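Local coordinates for protein 5-formaminoimidazole-4-carboxamide-1-(beta)-D-ribofuranosyl 5'-monophosphate synthetase (Methanocaldococcus jannaschii, PDB 2R7M) that catalyses the ATP- and formate-dependent formylation of AICAR to FAICAR in purine biosynthesis, without using folates, at residues Phe207-Phe212 / Leu223-Arg228; Gly317-Phe322 / Leu337-Arg342; Lys141-Pro146 / Ala196-Tyr201. All coordinates share one frame; numbering follows the deposited sequence.

Contact 1 of 3, residues Phe207-Phe212 / Leu223-Arg228; sequences FCIHYF and LGMDKR. With AMP (adenosine monophosphate), chain F.
Between Cys208 and a bound AMP lies the guanidinium of Arg228, covered on both faces. SG of Cys208 sits 3.5 Å from NH1 of Arg228, offset toward the rim of one face. On the opposite face the adenine arrives edge-on, its C2 over the middle of the group and 3.4 Å from Arg228 CZ. A bend at chi2 (-59°) curls the arginine back along its own strand, so that NH1 reaches the syn lone pair of Asp226 OD2 at 3.1 Å. The other oxygen of that carboxylate, OD1, takes a short 2.5 Å hydrogen bond from His210 NE2, with ring and carboxylate planes only 19° apart. These groups share one face of an antiparallel hairpin in the ATP-grasp fold. Met225 lies on the other, its methyl CE alongside Ile209 CG1 and its sulfur making an oblique Met-aromatic contact with Phe207. At the far end a classic beta bulge sets both Leu223 and Gly224 against His210, whose N gives a 2.8 Å bond to Gly224 O while its own O accepts from Leu223 N. Asn258, an AICAR-binding residue, bonds both Asp226 OD2 and the AMP, consistent with the nucleotide occupying that substrate's site. The buried carboxylate is thus held through both oxygens, and its charge is probably balanced by Arg228, which is itself shared with Asp316.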
loop_
_atom_site.group_PDB
_atom_site.type_symbol
_atom_site.label_atom_id
_atom_site.label_comp_id
_atom_site.label_asym_id
_atom_site.label_seq_id
_atom_site.Cartn_x
_atom_site.Cartn_y
_atom_site.Cartn_z
ATOM N N PHE A 207 -0.414 23.963 21.336
ATOM C CA PHE A 207 0.131 22.723 20.794
ATOM C C PHE A 207 0.153 21.664 21.883
ATOM O O PHE A 207 0.888 21.784 22.852
ATOM C CB PHE A 207 1.544 22.941 20.261
ATOM C CG PHE A 207 1.612 23.938 19.138
ATOM C CD1 PHE A 207 1.476 23.527 17.825
ATOM C CD2 PHE A 207 1.794 25.292 19.398
ATOM C CE1 PHE A 207 1.519 24.444 16.779
ATOM C CE2 PHE A 207 1.835 26.208 18.358
ATOM C CZ PHE A 207 1.696 25.780 17.049
ATOM N N CYS A 208 -0.685 20.643 21.745
ATOM C CA CYS A 208 -0.553 19.482 22.600
ATOM C C CYS A 208 0.360 18.488 21.882
ATOM O O CYS A 208 -0.010 17.891 20.880
ATOM C CB CYS A 208 -1.910 18.881 22.940
ATOM S SG CYS A 208 -3.112 20.107 23.553
ATOM N N ILE A 209 1.571 18.347 22.394
ATOM C CA ILE A 209 2.604 17.598 21.707
ATOM C C ILE A 209 2.669 16.177 22.237
ATOM O O ILE A 209 2.845 15.945 23.426
ATOM C CB ILE A 209 3.947 18.322 21.786
ATOM C CG1 ILE A 209 3.780 19.730 21.200
ATOM C CG2 ILE A 209 5.011 17.581 20.999
ATOM C CD1 ILE A 209 4.786 20.727 21.697
ATOM N N HIS A 210 2.488 15.227 21.331
ATOM C CA HIS A 210 2.456 13.820 21.686
ATOM C C HIS A 210 3.810 13.166 21.405
ATOM O O HIS A 210 4.280 13.129 20.264
ATOM C CB HIS A 210 1.308 13.133 20.935
ATOM C CG HIS A 210 -0.014 13.799 21.163
ATOM N ND1 HIS A 210 -0.746 13.622 22.320
ATOM C CD2 HIS A 210 -0.703 14.691 20.414
ATOM C CE1 HIS A 210 -1.842 14.355 22.259
ATOM N NE2 HIS A 210 -1.834 15.023 21.118
ATOM N N TYR A 211 4.436 12.673 22.467
ATOM C CA TYR A 211 5.728 12.009 22.363
ATOM C C TYR A 211 5.599 10.524 22.687
ATOM O O TYR A 211 4.644 10.091 23.325
ATOM C CB TYR A 211 6.740 12.595 23.352
ATOM C CG TYR A 211 6.999 14.081 23.310
ATOM C CD1 TYR A 211 8.102 14.587 22.662
ATOM C CD2 TYR A 211 6.164 14.977 23.990
ATOM C CE1 TYR A 211 8.366 15.945 22.647
ATOM C CE2 TYR A 211 6.419 16.342 23.985
ATOM C CZ TYR A 211 7.518 16.819 23.313
ATOM O OH TYR A 211 7.788 18.167 23.306
ATOM N N PHE A 212 6.585 9.749 22.255
ATOM C CA PHE A 212 6.704 8.362 22.670
ATOM C C PHE A 212 8.146 8.125 23.092
ATOM O O PHE A 212 9.080 8.383 22.319
ATOM C CB PHE A 212 6.330 7.418 21.523
ATOM C CG PHE A 212 6.251 5.963 21.922
ATOM C CD1 PHE A 212 5.065 5.421 22.350
ATOM C CD2 PHE A 212 7.373 5.144 21.862
ATOM C CE1 PHE A 212 4.975 4.086 22.711
ATOM C CE2 PHE A 212 7.291 3.801 22.224
ATOM C CZ PHE A 212 6.092 3.276 22.653
ATOM N N LEU A 223 5.336 12.067 17.697
ATOM C CA LEU A 223 4.304 11.309 16.979
ATOM C C LEU A 223 3.246 12.193 16.336
ATOM O O LEU A 223 2.764 11.905 15.231
ATOM C CB LEU A 223 3.646 10.267 17.901
ATOM C CG LEU A 223 4.265 8.855 17.902
ATOM C CD1 LEU A 223 4.032 8.154 16.587
ATOM C CD2 LEU A 223 5.754 8.873 18.223
ATOM N N GLY A 224 2.888 13.271 17.024
ATOM C CA GLY A 224 1.896 14.208 16.512
ATOM C C GLY A 224 1.546 15.362 17.440
ATOM O O GLY A 224 2.119 15.502 18.524
ATOM N N MET A 225 0.595 16.189 17.003
ATOM C CA MET A 225 0.170 17.373 17.745
ATOM C C MET A 225 -1.276 17.684 17.430
ATOM O O MET A 225 -1.711 17.496 16.290
ATOM C CB MET A 225 0.982 18.600 17.335
ATOM C CG MET A 225 2.461 18.522 17.618
ATOM S SD MET A 225 3.251 20.014 16.999
ATOM C CE MET A 225 4.957 19.602 17.412
ATOM N N ASP A 226 -1.999 18.175 18.440
ATOM C CA ASP A 226 -3.342 18.708 18.272
ATOM C C ASP A 226 -3.547 19.996 19.078
ATOM O O ASP A 226 -2.777 20.324 19.984
ATOM C CB ASP A 226 -4.393 17.679 18.720
ATOM C CG ASP A 226 -4.443 17.505 20.249
ATOM O OD1 ASP A 226 -3.519 16.878 20.811
ATOM O OD2 ASP A 226 -5.422 17.969 20.893
ATOM N N LYS A 227 -4.616 20.712 18.757
ATOM C CA LYS A 227 -5.111 21.748 19.645
ATOM C C LYS A 227 -6.488 21.331 20.160
ATOM O O LYS A 227 -7.269 20.703 19.448
ATOM C CB LYS A 227 -5.155 23.107 18.942
ATOM C CG LYS A 227 -6.271 23.269 17.934
ATOM C CD LYS A 227 -6.234 24.658 17.318
ATOM C CE LYS A 227 -7.636 25.182 17.074
ATOM N NZ LYS A 227 -7.643 26.525 16.444
ATOM N N ARG A 228 -6.767 21.668 21.412
ATOM C CA ARG A 228 -8.043 21.356 22.035
ATOM C C ARG A 228 -9.197 22.122 21.409
ATOM O O ARG A 228 -9.030 23.235 20.896
ATOM C CB ARG A 228 -8.004 21.679 23.534
ATOM C CG ARG A 228 -6.828 21.095 24.275
ATOM C CD ARG A 228 -6.812 19.586 24.149
ATOM N NE ARG A 228 -6.067 18.959 25.237
ATOM C CZ ARG A 228 -5.299 17.881 25.102
ATOM N NH1 ARG A 228 -5.150 17.306 23.917
ATOM N NH2 ARG A 228 -4.661 17.386 26.154
HETATM P P AMP F . -13.687 10.898 29.566
HETATM O O1P AMP F . -14.356 11.903 30.480
HETATM O O2P AMP F . -13.839 9.466 30.029
HETATM O O3P AMP F . -13.987 11.090 28.098
HETATM O "O5'" AMP F . -12.108 11.209 29.654
HETATM C "C5'" AMP F . -11.396 11.204 30.887
HETATM C "C4'" AMP F . -10.449 12.409 30.957
HETATM O "O4'" AMP F . -9.448 12.368 29.928
HETATM C "C3'" AMP F . -11.163 13.750 30.806
HETATM O "O3'" AMP F . -11.420 14.319 32.086
HETATM C "C2'" AMP F . -10.214 14.626 30.012
HETATM O "O2'" AMP F . -9.415 15.455 30.861
HETATM C "C1'" AMP F . -9.284 13.655 29.312
HETATM N N9 AMP F . -9.673 13.591 27.880
HETATM C C8 AMP F . -10.596 12.761 27.369
HETATM N N7 AMP F . -10.719 12.941 26.037
HETATM C C5 AMP F . -9.857 13.906 25.675
HETATM C C6 AMP F . -9.489 14.572 24.407
HETATM N N6 AMP F . -10.099 14.224 23.241
HETATM N N1 AMP F . -8.544 15.544 24.463
HETATM C C2 AMP F . -7.950 15.888 25.618
HETATM N N3 AMP F . -8.240 15.325 26.803
HETATM C C4 AMP F . -9.171 14.341 26.894
#

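Contact 2 of 3, residues Gly317-Phe322 / Leu337-Arg342; sequences GGTNSF and LSMGQR. With AMP (adenosine monophosphate), chain F.
The Phe322 ring turns its edge to Leu337: CD2 of Phe322 is 4.1 Å from Leu337 O, which lies near the ring plane, while Ser321 OG occupies another part of the rim. Over one face, both displaced toward the rim, stand the carbonyl O of Thr319 and a water. The ring is carried by the residue that follows the 3-10 segment 317-321, which packs against the N-terminus of helix 339-353 within the ATP-grasp domain. With chi1 at 62°, CG sits between the backbone N and carbonyl carbon of Phe322, which swings the ring back toward the helix start and brings CE2 within 4.0 Å of Met339 N. That amide belongs to the first turn of the helix and is met by the water, which accepts from Met339 N at 3.0 Å and donates to Thr319 O at 2.6 Å, with a weaker bond to Phe322 O. No direct hydrogen bond joins the two segments, so the water supplies their polar link. Beside it the methyl CG2 of Thr319 presses on Met339 CB at 3.7 Å, the two side chains meeting at a slant; Met339 then bends at chi2 and chi3. The hydroxyl of Thr319 looks elsewhere, to Asp316 O. Ser338 is the N-cap: its OG accepts from Gln341 N at 3.1 Å, and its CB rests near Phe322 O. The turn is tied internally as well, Gly318 O receiving both Ser321 N and Ser321 OG. Its opening residue meets the nucleotide: with no side chain to intervene, the Gly317-Gly318 peptide lies parallel to the base, with Gly317 CA 3.5 Å from AMP C6 and almost directly above it.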
loop_
_atom_site.group_PDB
_atom_site.type_symbol
_atom_site.label_atom_id
_atom_site.label_comp_id
_atom_site.label_asym_id
_atom_site.label_seq_id
_atom_site.Cartn_x
_atom_site.Cartn_y
_atom_site.Cartn_z
ATOM N N GLY A 317 -5.820 12.133 25.011
ATOM C CA GLY A 317 -6.978 12.093 24.106
ATOM C C GLY A 317 -6.751 12.699 22.735
ATOM O O GLY A 317 -7.429 12.345 21.772
ATOM N N GLY A 318 -5.807 13.627 22.644
ATOM C CA GLY A 318 -5.527 14.313 21.390
ATOM C C GLY A 318 -4.941 13.435 20.288
ATOM O O GLY A 318 -4.886 13.855 19.134
ATOM N N THR A 319 -4.499 12.226 20.637
ATOM C CA THR A 319 -3.919 11.302 19.652
ATOM C C THR A 319 -4.993 10.812 18.704
ATOM O O THR A 319 -4.697 10.252 17.651
ATOM C CB THR A 319 -3.233 10.082 20.303
ATOM O OG1 THR A 319 -4.122 9.453 21.239
ATOM C CG2 THR A 319 -1.972 10.492 21.017
ATOM N N ASN A 320 -6.246 11.033 19.094
ATOM C CA ASN A 320 -7.379 10.690 18.264
ATOM C C ASN A 320 -7.408 11.514 16.987
ATOM O O ASN A 320 -7.986 11.081 15.999
ATOM C CB ASN A 320 -8.703 10.859 19.028
ATOM C CG ASN A 320 -8.825 9.901 20.200
ATOM O OD1 ASN A 320 -8.189 8.848 20.214
ATOM N ND2 ASN A 320 -9.651 10.262 21.192
ATOM N N SER A 321 -6.796 12.699 17.005
ATOM C CA SER A 321 -6.815 13.560 15.822
ATOM C C SER A 321 -5.999 12.941 14.686
ATOM O O SER A 321 -6.203 13.297 13.529
ATOM C CB SER A 321 -6.346 15.012 16.127
ATOM O OG SER A 321 -4.958 15.057 16.427
ATOM N N PHE A 322 -5.079 12.026 15.020
ATOM C CA PHE A 322 -4.309 11.297 13.998
ATOM C C PHE A 322 -4.428 9.754 14.044
ATOM O O PHE A 322 -3.427 9.040 13.950
ATOM C CB PHE A 322 -2.846 11.785 13.910
ATOM C CG PHE A 322 -2.033 11.596 15.174
ATOM C CD1 PHE A 322 -2.196 12.445 16.267
ATOM C CD2 PHE A 322 -1.068 10.598 15.248
ATOM C CE1 PHE A 322 -1.443 12.279 17.420
ATOM C CE2 PHE A 322 -0.323 10.422 16.387
ATOM C CZ PHE A 322 -0.502 11.265 17.484
ATOM N N LEU A 337 0.669 5.882 10.691
ATOM C CA LEU A 337 0.951 5.384 12.040
ATOM C C LEU A 337 0.252 6.182 13.150
ATOM O O LEU A 337 0.503 7.377 13.310
ATOM C CB LEU A 337 2.475 5.404 12.267
ATOM C CG LEU A 337 3.059 5.038 13.638
ATOM C CD1 LEU A 337 3.001 3.545 13.921
ATOM C CD2 LEU A 337 4.485 5.525 13.724
ATOM N N SER A 338 -0.605 5.519 13.922
ATOM C CA SER A 338 -1.187 6.139 15.115
ATOM C C SER A 338 -0.367 5.870 16.362
ATOM O O SER A 338 0.519 5.011 16.369
ATOM C CB SER A 338 -2.622 5.663 15.343
ATOM O OG SER A 338 -2.656 4.309 15.798
ATOM N N MET A 339 -0.665 6.606 17.429
ATOM C CA MET A 339 -0.044 6.334 18.716
ATOM C C MET A 339 -0.397 4.918 19.179
ATOM O O MET A 339 0.468 4.184 19.654
ATOM C CB MET A 339 -0.463 7.376 19.757
ATOM C CG MET A 339 0.254 7.255 21.087
ATOM S SD MET A 339 2.023 7.510 21.007
ATOM C CE MET A 339 2.194 9.302 21.040
ATOM N N GLY A 340 -1.666 4.536 19.045
ATOM C CA GLY A 340 -2.085 3.178 19.379
ATOM C C GLY A 340 -1.215 2.106 18.720
ATOM O O GLY A 340 -0.831 1.125 19.363
ATOM N N GLN A 341 -0.910 2.284 17.436
ATOM C CA GLN A 341 -0.070 1.341 16.720
ATOM C C GLN A 341 1.408 1.414 17.124
ATOM O O GLN A 341 2.110 0.406 17.073
ATOM C CB GLN A 341 -0.202 1.500 15.202
ATOM C CG GLN A 341 0.639 0.457 14.454
ATOM C CD GLN A 341 0.449 0.470 12.963
ATOM O OE1 GLN A 341 -0.092 1.421 12.391
ATOM N NE2 GLN A 341 0.907 -0.596 12.309
ATOM N N ARG A 342 1.871 2.603 17.505
ATOM C CA ARG A 342 3.237 2.794 18.007
ATOM C C ARG A 342 3.447 2.089 19.343
ATOM O O ARG A 342 4.535 1.576 19.619
ATOM C CB ARG A 342 3.587 4.287 18.142
ATOM C CG ARG A 342 5.018 4.534 18.633
ATOM C CD ARG A 342 6.022 3.923 17.678
ATOM N NE ARG A 342 7.389 3.913 18.189
ATOM C CZ ARG A 342 7.913 2.923 18.917
ATOM N NH1 ARG A 342 7.183 1.858 19.237
ATOM N NH2 ARG A 342 9.175 3.004 19.328
HETATM P P AMP F . -13.687 10.898 29.566
HETATM O O1P AMP F . -14.356 11.903 30.480
HETATM O O2P AMP F . -13.839 9.466 30.029
HETATM O O3P AMP F . -13.987 11.090 28.098
HETATM O "O5'" AMP F . -12.108 11.209 29.654
HETATM C "C5'" AMP F . -11.396 11.204 30.887
HETATM C "C4'" AMP F . -10.449 12.409 30.957
HETATM O "O4'" AMP F . -9.448 12.368 29.928
HETATM C "C3'" AMP F . -11.163 13.750 30.806
HETATM O "O3'" AMP F . -11.420 14.319 32.086
HETATM C "C2'" AMP F . -10.214 14.626 30.012
HETATM O "O2'" AMP F . -9.415 15.455 30.861
HETATM C "C1'" AMP F . -9.284 13.655 29.312
HETATM N N9 AMP F . -9.673 13.591 27.880
HETATM C C8 AMP F . -10.596 12.761 27.369
HETATM N N7 AMP F . -10.719 12.941 26.037
HETATM C C5 AMP F . -9.857 13.906 25.675
HETATM C C6 AMP F . -9.489 14.572 24.407
HETATM N N6 AMP F . -10.099 14.224 23.241
HETATM N N1 AMP F . -8.544 15.544 24.463
HETATM C C2 AMP F . -7.950 15.888 25.618
HETATM N N3 AMP F . -8.240 15.325 26.803
HETATM C C4 AMP F . -9.171 14.341 26.894
HETATM O O HOH W 1 -2.895 8.531 17.073
#

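Contact 3 of 3, residues Lys141-Pro146 / Ala196-Tyr201; sequences KKYESP and AHIEEY. With AMP (adenosine monophosphate), chain E.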
loop_
_atom_site.group_PDB
_atom_site.type_symbol
_atom_site.label_atom_id
_atom_site.label_comp_id
_atom_site.label_asym_id
_atom_site.label_seq_id
_atom_site.Cartn_x
_atom_site.Cartn_y
_atom_site.Cartn_z
ATOM N N LYS A 141 3.395 31.162 35.515
ATOM C CA LYS A 141 3.735 31.683 36.840
ATOM C C LYS A 141 2.605 31.365 37.820
ATOM O O LYS A 141 1.431 31.507 37.484
ATOM C CB LYS A 141 4.006 33.187 36.758
ATOM C CG LYS A 141 4.555 33.813 38.021
ATOM C CD LYS A 141 5.669 34.814 37.702
ATOM C CE LYS A 141 5.517 35.439 36.313
ATOM N NZ LYS A 141 4.379 36.404 36.195
ATOM N N LYS A 142 2.953 30.899 39.015
ATOM C CA LYS A 142 1.944 30.527 40.015
ATOM C C LYS A 142 1.638 31.674 40.981
ATOM O O LYS A 142 2.487 32.530 41.221
ATOM C CB LYS A 142 2.387 29.291 40.799
ATOM C CG LYS A 142 2.662 28.066 39.934
ATOM C CD LYS A 142 1.468 27.717 39.045
ATOM C CE LYS A 142 1.706 26.433 38.256
ATOM N NZ LYS A 142 2.904 26.513 37.373
ATOM N N TYR A 143 0.424 31.679 41.530
ATOM C CA TYR A 143 0.001 32.710 42.487
ATOM C C TYR A 143 -0.560 32.110 43.774
ATOM O O TYR A 143 -1.547 31.363 43.753
ATOM C CB TYR A 143 -1.013 33.670 41.849
ATOM C CG TYR A 143 -0.415 34.478 40.724
ATOM C CD1 TYR A 143 0.091 35.753 40.950
ATOM C CD2 TYR A 143 -0.330 33.955 39.434
ATOM C CE1 TYR A 143 0.656 36.490 39.920
ATOM C CE2 TYR A 143 0.232 34.677 38.406
ATOM C CZ TYR A 143 0.723 35.944 38.648
ATOM O OH TYR A 143 1.283 36.662 37.616
ATOM N N GLU A 144 0.070 32.445 44.894
ATOM C CA GLU A 144 -0.313 31.865 46.183
ATOM C C GLU A 144 -1.733 32.255 46.592
ATOM O O GLU A 144 -2.496 31.415 47.074
ATOM C CB GLU A 144 0.694 32.241 47.278
ATOM C CG GLU A 144 2.159 32.078 46.872
ATOM C CD GLU A 144 2.468 30.704 46.284
ATOM O OE1 GLU A 144 3.070 30.646 45.186
ATOM O OE2 GLU A 144 2.104 29.687 46.915
ATOM N N SER A 145 -2.095 33.520 46.384
ATOM C CA SER A 145 -3.436 33.985 46.746
ATOM C C SER A 145 -3.968 35.070 45.814
ATOM O O SER A 145 -3.210 35.676 45.060
ATOM C CB SER A 145 -3.477 34.459 48.212
ATOM O OG SER A 145 -2.413 35.344 48.508
ATOM N N PRO A 146 -5.291 35.288 45.841
ATOM C CA PRO A 146 -5.956 36.332 45.062
ATOM C C PRO A 146 -5.309 37.716 45.197
ATOM O O PRO A 146 -5.385 38.529 44.271
ATOM C CB PRO A 146 -7.372 36.350 45.638
ATOM C CG PRO A 146 -7.583 34.967 46.157
ATOM C CD PRO A 146 -6.246 34.478 46.622
ATOM N N ALA A 196 -8.446 27.327 45.457
ATOM C CA ALA A 196 -8.329 27.840 44.099
ATOM C C ALA A 196 -6.879 27.858 43.643
ATOM O O ALA A 196 -6.002 28.358 44.351
ATOM C CB ALA A 196 -8.917 29.236 44.015
ATOM N N HIS A 197 -6.626 27.307 42.461
ATOM C CA HIS A 197 -5.294 27.366 41.875
ATOM C C HIS A 197 -5.217 28.469 40.821
ATOM O O HIS A 197 -5.916 28.438 39.810
ATOM C CB HIS A 197 -4.871 26.001 41.327
ATOM C CG HIS A 197 -4.464 25.032 42.396
ATOM N ND1 HIS A 197 -5.371 24.233 43.062
ATOM C CD2 HIS A 197 -3.252 24.751 42.930
ATOM C CE1 HIS A 197 -4.731 23.495 43.952
ATOM N NE2 HIS A 197 -3.445 23.789 43.892
ATOM N N ILE A 198 -4.367 29.451 41.088
ATOM C CA ILE A 198 -4.287 30.655 40.285
ATOM C C ILE A 198 -2.964 30.662 39.560
ATOM O O ILE A 198 -1.918 30.491 40.182
ATOM C CB ILE A 198 -4.360 31.921 41.180
ATOM C CG1 ILE A 198 -5.628 31.907 42.042
ATOM C CG2 ILE A 198 -4.276 33.200 40.345
ATOM C CD1 ILE A 198 -5.568 32.847 43.233
ATOM N N GLU A 199 -2.996 30.855 38.246
ATOM C CA GLU A 199 -1.753 30.953 37.497
ATOM C C GLU A 199 -1.840 31.964 36.378
ATOM O O GLU A 199 -2.924 32.336 35.928
ATOM C CB GLU A 199 -1.310 29.580 36.953
ATOM C CG GLU A 199 -2.347 28.848 36.085
ATOM C CD GLU A 199 -1.789 27.578 35.437
ATOM O OE1 GLU A 199 -1.063 26.816 36.111
ATOM O OE2 GLU A 199 -2.079 27.332 34.249
ATOM N N GLU A 200 -0.675 32.413 35.942
ATOM C CA GLU A 200 -0.553 33.267 34.783
ATOM C C GLU A 200 -1.413 32.768 33.621
ATOM O O GLU A 200 -1.390 31.584 33.292
ATOM C CB GLU A 200 0.914 33.294 34.365
ATOM C CG GLU A 200 1.199 34.083 33.125
ATOM C CD GLU A 200 2.643 33.992 32.721
ATOM O OE1 GLU A 200 3.396 33.201 33.343
ATOM O OE2 GLU A 200 3.027 34.719 31.779
ATOM N N TYR A 201 -2.176 33.666 33.007
ATOM C CA TYR A 201 -2.894 33.342 31.781
ATOM C C TYR A 201 -1.904 33.488 30.630
ATOM O O TYR A 201 -1.441 34.596 30.334
ATOM C CB TYR A 201 -4.108 34.262 31.573
ATOM C CG TYR A 201 -5.010 33.798 30.446
ATOM C CD1 TYR A 201 -6.133 33.021 30.708
ATOM C CD2 TYR A 201 -4.718 34.102 29.115
ATOM C CE1 TYR A 201 -6.952 32.566 29.676
ATOM C CE2 TYR A 201 -5.531 33.646 28.079
ATOM C CZ TYR A 201 -6.641 32.878 28.366
ATOM O OH TYR A 201 -7.458 32.429 27.345
HETATM P P AMP E . -6.480 22.262 32.152
HETATM O O1P AMP E . -6.023 21.151 31.237
HETATM O O2P AMP E . -7.748 21.988 32.911
HETATM O O3P AMP E . -5.341 22.884 32.922
HETATM O "O5'" AMP E . -6.917 23.474 31.195
HETATM C "C5'" AMP E . -8.178 23.495 30.542
HETATM C "C4'" AMP E . -8.026 24.507 29.421
HETATM O "O4'" AMP E . -7.854 25.822 29.970
HETATM C "C3'" AMP E . -6.765 24.249 28.607
HETATM O "O3'" AMP E . -6.945 23.291 27.556
HETATM C "C2'" AMP E . -6.427 25.630 28.083
HETATM O "O2'" AMP E . -7.111 25.875 26.853
HETATM C "C1'" AMP E . -6.934 26.570 29.178
HETATM N N9 AMP E . -5.763 26.911 30.012
HETATM C C8 AMP E . -5.235 26.115 30.963
HETATM N N7 AMP E . -4.144 26.684 31.529
HETATM C C5 AMP E . -3.972 27.884 30.937
HETATM C C6 AMP E . -3.024 29.009 31.080
HETATM N N6 AMP E . -2.008 28.954 31.974
HETATM N N1 AMP E . -3.186 30.070 30.265
HETATM C C2 AMP E . -4.181 30.128 29.356
HETATM N N3 AMP E . -5.085 29.149 29.178
HETATM C C4 AMP E . -5.030 28.020 29.922
#
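Tyr143 and Ile198 cross at about a right angle, with CB of the tyrosine 3.6 Å from Ile198 CG2. The ring then runs along the neighbouring backbone and offers it an edge: Tyr143 CE2 is 3.5 Å from Glu200 N, and Ile198 O and Glu199 CA lie near the ring plane. Pro146 likewise crosses Ile198, its CD against the far methyl CD1. Lys142 and Glu199 lie side by side and point the same way, but their charges stay 4.2 Å apart (NZ to OE1), beyond a salt bridge; the amine bonds to Pro140 O instead. With CG opposite the backbone N (chi1 177°) and the chain extended beyond it, Glu200 reaches back, and its OE1 uses the anti lone pair to accept from Lys141 N at 3.0 Å, while Lys141 O takes Glu200 N at 2.8 Å. Glu199 faces the nucleotide: OE2, in a salt bridge with Lys156, accepts from the AMP N6 amine at 2.8 Å, and Glu200 O takes a weak second bond from it. AMP C2 lies over the centre of one face of the Tyr201 ring. Glu199 to Tyr201 belong to the ATP-binding site of this ATP-grasp enzyme, and the AMP is consistent with the adenine end of ATP there. The short, weakly bonded strand 142-143 borders the sheet, 197-200 lies between it and 153-156, and Phe175 of helix 172-183 packs on Ile198 and Pro146.

In the fold
Contacts 1 and 2 form one buried region, their centres about 9 Å apart, and touch the same AMP. Gly318 and Ser321 of the turn lie against Asp226 of the hairpin, and the Met339 methyl CE packs on the backbone O of Tyr211. Contact 3 is partly exposed, its centre about 26 Å from that of contact 1 and about 33 Å from that of contact 2, across the chain's centre from the latter, and meets a different AMP, in the ATP site. The hairpin pairs its buried charges with one another; the turn and helix start rely on apolar packing and one water; the sheet edge combines backbone bonds with solvent-facing lysines. Strand 205-214 follows 197-200, linking the two regions.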